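Local coordinates for protein complement factor H (Bos taurus, PDB 6XZ6) that regulates the complement system and is bound, through its fifth sushi domain, by the factor H receptor of Trypanosoma brucei, at residues Cys5-Pro8 against Val14-Pro17; Pro38-Thr43 against Trp52-Arg57. One frame throughout, in Å; residues are numbered along the deposited sequence.

Contact 1 (Cys5-Pro8 against Val14-Pro17)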
# COMPACT_ATOMS: atom_id res chain seq x y z
N CYS B 5 -9.42 36.44 12.51
CA CYS B 5 -8.24 36.09 11.71
C CYS B 5 -8.68 35.49 10.41
O CYS B 5 -9.67 34.77 10.35
CB CYS B 5 -7.31 35.11 12.43
SG CYS B 5 -6.65 35.71 14.01
N ASP B 6 -7.84 35.67 9.41
CA ASP B 6 -7.98 35.06 8.12
C ASP B 6 -7.29 33.69 8.26
O ASP B 6 -6.46 33.54 9.18
CB ASP B 6 -7.25 35.90 7.06
CG ASP B 6 -7.97 37.16 6.65
OD1 ASP B 6 -9.24 37.14 6.59
OD2 ASP B 6 -7.28 38.18 6.38
N PRO B 7 -7.60 32.70 7.39
CA PRO B 7 -6.90 31.41 7.49
C PRO B 7 -5.37 31.57 7.46
O PRO B 7 -4.88 32.45 6.74
CB PRO B 7 -7.37 30.66 6.24
CG PRO B 7 -8.63 31.32 5.84
CD PRO B 7 -8.55 32.71 6.26
N PRO B 8 -4.60 30.77 8.24
CA PRO B 8 -3.13 30.91 8.19
C PRO B 8 -2.58 30.49 6.85
O PRO B 8 -3.19 29.71 6.12
CB PRO B 8 -2.63 29.97 9.30
CG PRO B 8 -3.71 29.05 9.54
CD PRO B 8 -5.01 29.70 9.17
N VAL B 14 0.47 21.67 6.52
CA VAL B 14 -1.00 21.47 6.55
C VAL B 14 -1.55 21.86 7.92
O VAL B 14 -1.08 21.33 8.93
CB VAL B 14 -1.50 20.02 6.24
CG1 VAL B 14 -2.65 19.98 5.26
CG2 VAL B 14 -0.43 18.97 6.04
N TYR B 15 -2.57 22.71 7.97
CA TYR B 15 -3.26 23.08 9.21
C TYR B 15 -4.66 22.49 9.22
O TYR B 15 -5.19 22.04 8.19
CB TYR B 15 -3.31 24.60 9.45
CG TYR B 15 -4.13 25.37 8.44
CD1 TYR B 15 -3.58 25.82 7.24
CD2 TYR B 15 -5.46 25.70 8.71
CE1 TYR B 15 -4.35 26.53 6.31
CE2 TYR B 15 -6.23 26.40 7.78
CZ TYR B 15 -5.67 26.81 6.59
OH TYR B 15 -6.41 27.51 5.68
N ARG B 16 -5.25 22.50 10.41
CA ARG B 16 -6.61 22.06 10.69
C ARG B 16 -7.16 22.88 11.88
O ARG B 16 -6.37 23.25 12.76
CB ARG B 16 -6.67 20.53 10.90
CG ARG B 16 -5.93 19.96 12.12
CD ARG B 16 -6.93 19.42 13.15
NE ARG B 16 -7.24 20.43 14.16
CZ ARG B 16 -8.45 20.66 14.66
NH1 ARG B 16 -8.63 21.64 15.55
NH2 ARG B 16 -9.49 19.93 14.26
N PRO B 17 -8.48 23.18 11.95
CA PRO B 17 -9.50 22.92 10.92
C PRO B 17 -9.36 23.98 9.80
O PRO B 17 -8.65 24.99 9.95
CB PRO B 17 -10.81 23.04 11.70
CG PRO B 17 -10.52 24.07 12.74
CD PRO B 17 -9.03 23.98 13.06
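P8 lies over one face of the Y15 ring, and this CH-pi contact is the main interaction between C5-P8 and V14-P17. CG of P8 is 3.8 Å from the centroid of the Y15 ring and only 8° off its normal, which puts it above the centre of the ring and not at the rim. The neighbouring P8 CD reaches Y15 CE2 at 3.8 Å, over the same face. Y15 gets there from its strand with CG between the backbone N and carbonyl carbon (chi1 66°), and a chi2 of -87° turns the flat of the ring to the proline.

Polar oxygens also enter the contact beyond the ring centre. The carbonyl O of P8 is 3.4 Å from Y15 CE1, and P7 CB meets the phenolic OH of Y15 at 3.3 Å from an oblique direction. Neither is a hydrogen bond, and together with the proline-ring packing they bury 137 Å² between the segments. Were Y15 a serine, P8 would probably lose the aromatic face it lies on and P7 the phenol beside it, opening a gap between loop and strand.

The contact is buried. Y22 of strand 22-23 touches P7, P8 and Y15 alike, while I28 of strand 27-32 packs on P8 and Y15, and W52 on P8. In a sushi domain held by two disulfides, the pair thus joins the loop after strand 4-5 to strand 13-16, where Y15 O is hydrogen-bonded to Q164 of the receptor chain and R16 forms a salt bridge with E9 of that chain.

Contact 2 (Pro38-Thr43 against Trp52-Arg57)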
# COMPACT_ATOMS: atom_id res chain seq x y z
N PRO B 38 8.85 22.28 11.92
CA PRO B 38 8.36 23.60 12.37
C PRO B 38 9.42 24.50 12.98
O PRO B 38 10.39 24.00 13.55
CB PRO B 38 7.26 23.25 13.37
CG PRO B 38 7.59 21.90 13.85
CD PRO B 38 8.28 21.19 12.73
N GLU B 39 9.20 25.83 12.91
CA GLU B 39 10.11 26.85 13.46
C GLU B 39 10.20 26.76 15.01
O GLU B 39 11.29 26.92 15.58
CB GLU B 39 9.66 28.26 13.03
CG GLU B 39 10.79 29.26 12.91
CD GLU B 39 10.35 30.70 12.67
OE1 GLU B 39 10.75 31.29 11.64
OE2 GLU B 39 9.60 31.23 13.51
N ILE B 40 9.04 26.50 15.66
CA ILE B 40 8.84 26.33 17.12
C ILE B 40 8.69 24.81 17.36
O ILE B 40 8.55 24.06 16.40
CB ILE B 40 7.58 27.14 17.60
CG1 ILE B 40 7.46 28.56 16.91
CG2 ILE B 40 7.49 27.24 19.13
CD1 ILE B 40 8.66 29.60 17.05
N ARG B 41 8.73 24.34 18.61
CA ARG B 41 8.60 22.91 18.91
C ARG B 41 7.14 22.42 18.68
O ARG B 41 6.93 21.40 18.00
CB ARG B 41 9.07 22.62 20.34
CG ARG B 41 9.86 21.33 20.47
CD ARG B 41 10.98 21.45 21.50
NE ARG B 41 11.86 20.28 21.44
CZ ARG B 41 12.92 20.17 20.65
NH1 ARG B 41 13.26 21.16 19.84
NH2 ARG B 41 13.65 19.06 20.66
N GLY B 42 6.18 23.16 19.24
CA GLY B 42 4.75 22.88 19.17
C GLY B 42 4.15 23.05 17.80
O GLY B 42 4.74 23.69 16.92
N THR B 43 2.98 22.45 17.59
CA THR B 43 2.32 22.53 16.29
C THR B 43 0.98 23.28 16.43
O THR B 43 0.05 23.07 15.65
CB THR B 43 2.27 21.14 15.64
OG1 THR B 43 1.82 20.17 16.60
CG2 THR B 43 3.63 20.73 15.03
N TRP B 52 -1.86 35.07 14.03
CA TRP B 52 -1.62 33.73 14.54
C TRP B 52 -0.40 33.74 15.40
O TRP B 52 0.66 34.21 14.96
CB TRP B 52 -1.51 32.70 13.38
CG TRP B 52 -2.82 32.55 12.67
CD1 TRP B 52 -3.22 33.20 11.54
CD2 TRP B 52 -3.98 31.86 13.16
NE1 TRP B 52 -4.53 32.91 11.26
CE2 TRP B 52 -5.02 32.08 12.23
CE3 TRP B 52 -4.23 31.04 14.27
CZ2 TRP B 52 -6.30 31.51 12.39
CZ3 TRP B 52 -5.49 30.50 14.43
CH2 TRP B 52 -6.51 30.73 13.50
N VAL B 53 -0.56 33.30 16.67
CA VAL B 53 0.50 33.30 17.68
C VAL B 53 0.67 31.93 18.38
O VAL B 53 -0.27 31.49 19.04
CB VAL B 53 0.32 34.47 18.69
CG1 VAL B 53 1.30 34.36 19.85
CG2 VAL B 53 0.45 35.82 18.00
N PRO B 54 1.87 31.30 18.33
CA PRO B 54 3.08 31.70 17.56
C PRO B 54 2.87 31.50 16.07
O PRO B 54 2.02 30.69 15.67
CB PRO B 54 4.18 30.80 18.14
CG PRO B 54 3.48 29.57 18.60
CD PRO B 54 2.09 30.01 19.02
N VAL B 55 3.61 32.24 15.24
CA VAL B 55 3.49 32.19 13.78
C VAL B 55 3.85 30.80 13.20
O VAL B 55 4.98 30.34 13.41
CB VAL B 55 4.26 33.34 13.07
CG1 VAL B 55 3.95 33.37 11.58
CG2 VAL B 55 3.96 34.69 13.71
N PRO B 56 2.92 30.14 12.47
CA PRO B 56 3.24 28.82 11.91
C PRO B 56 4.13 28.90 10.67
O PRO B 56 3.78 29.58 9.68
CB PRO B 56 1.86 28.22 11.58
CG PRO B 56 0.86 29.19 12.10
CD PRO B 56 1.54 30.51 12.15
N ARG B 57 5.30 28.23 10.73
CA ARG B 57 6.28 28.19 9.64
C ARG B 57 6.94 26.82 9.55
O ARG B 57 7.47 26.33 10.56
CB ARG B 57 7.38 29.28 9.79
CG ARG B 57 6.91 30.71 9.52
CD ARG B 57 8.07 31.69 9.53
NE ARG B 57 7.66 33.07 9.84
CZ ARG B 57 7.56 33.57 11.07
NH1 ARG B 57 7.19 34.83 11.25
NH2 ARG B 57 7.83 32.81 12.13
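E39 has CG anti to its backbone nitrogen (chi1 -150°) and is extended beyond it, while R57 holds CG anti to the carbonyl carbon and runs extended to NE. The two side chains consequently lie side by side, pointing the same way. Their ends form a salt bridge: E39 OE2 approaches the edge of the guanidinium, near its plane, at 2.7 Å from R57 NH2. E39 OE1 lies farther from the same R57 NH2, at 3.3 Å, and the carboxylate and guanidinium planes are 33° apart, so the pairing is centred on one nitrogen and is not a flat two-pronged one. V55 CG1 covers one guanidinium face, 3.5 Å above the R57 plane and offset toward the rim.

At the base of these side chains the backbones are joined as well. E39 N donates to R57 O over 3.0 Å, with an angle of 143° at the hydrogen, and P38 CA lies 3.4 Å from R57 O. One carbonyl oxygen thus accepts an N-H hydrogen bond and a weaker CA-H contact.

I40 CG1 and P54 CB, 4.2 Å apart, add a light apolar touch. Charge and backbone bonding therefore dominate this surface contact; solvent would probably weaken the ionic part, so the E39 N to R57 O hydrogen bond is likely to matter relatively more.

In the fold
From the N terminus, the chain leaves strand 4-5, passes through P7 and P8, and returns along strand 13-16, where contact 1 closes the first loop. Strands 22-23 and 27-32 follow before strand 37-38 leads into contact 2, which closes the loop that contains strand 44-48. The two are in series, neither nested nor crossed, with centres 12 Å apart. They meet at W52, whose NE1 is probably hydrogen-bonded to D6 O and packs against C5. Contact 1 ties the N-terminal loop to the three-stranded sheet; contact 2 brings together the loops flanking strand 44-48, next to the pairing of strands 37-38 and 58-59. Disulfides C5-C47 and C32-C58 complete the sushi framework.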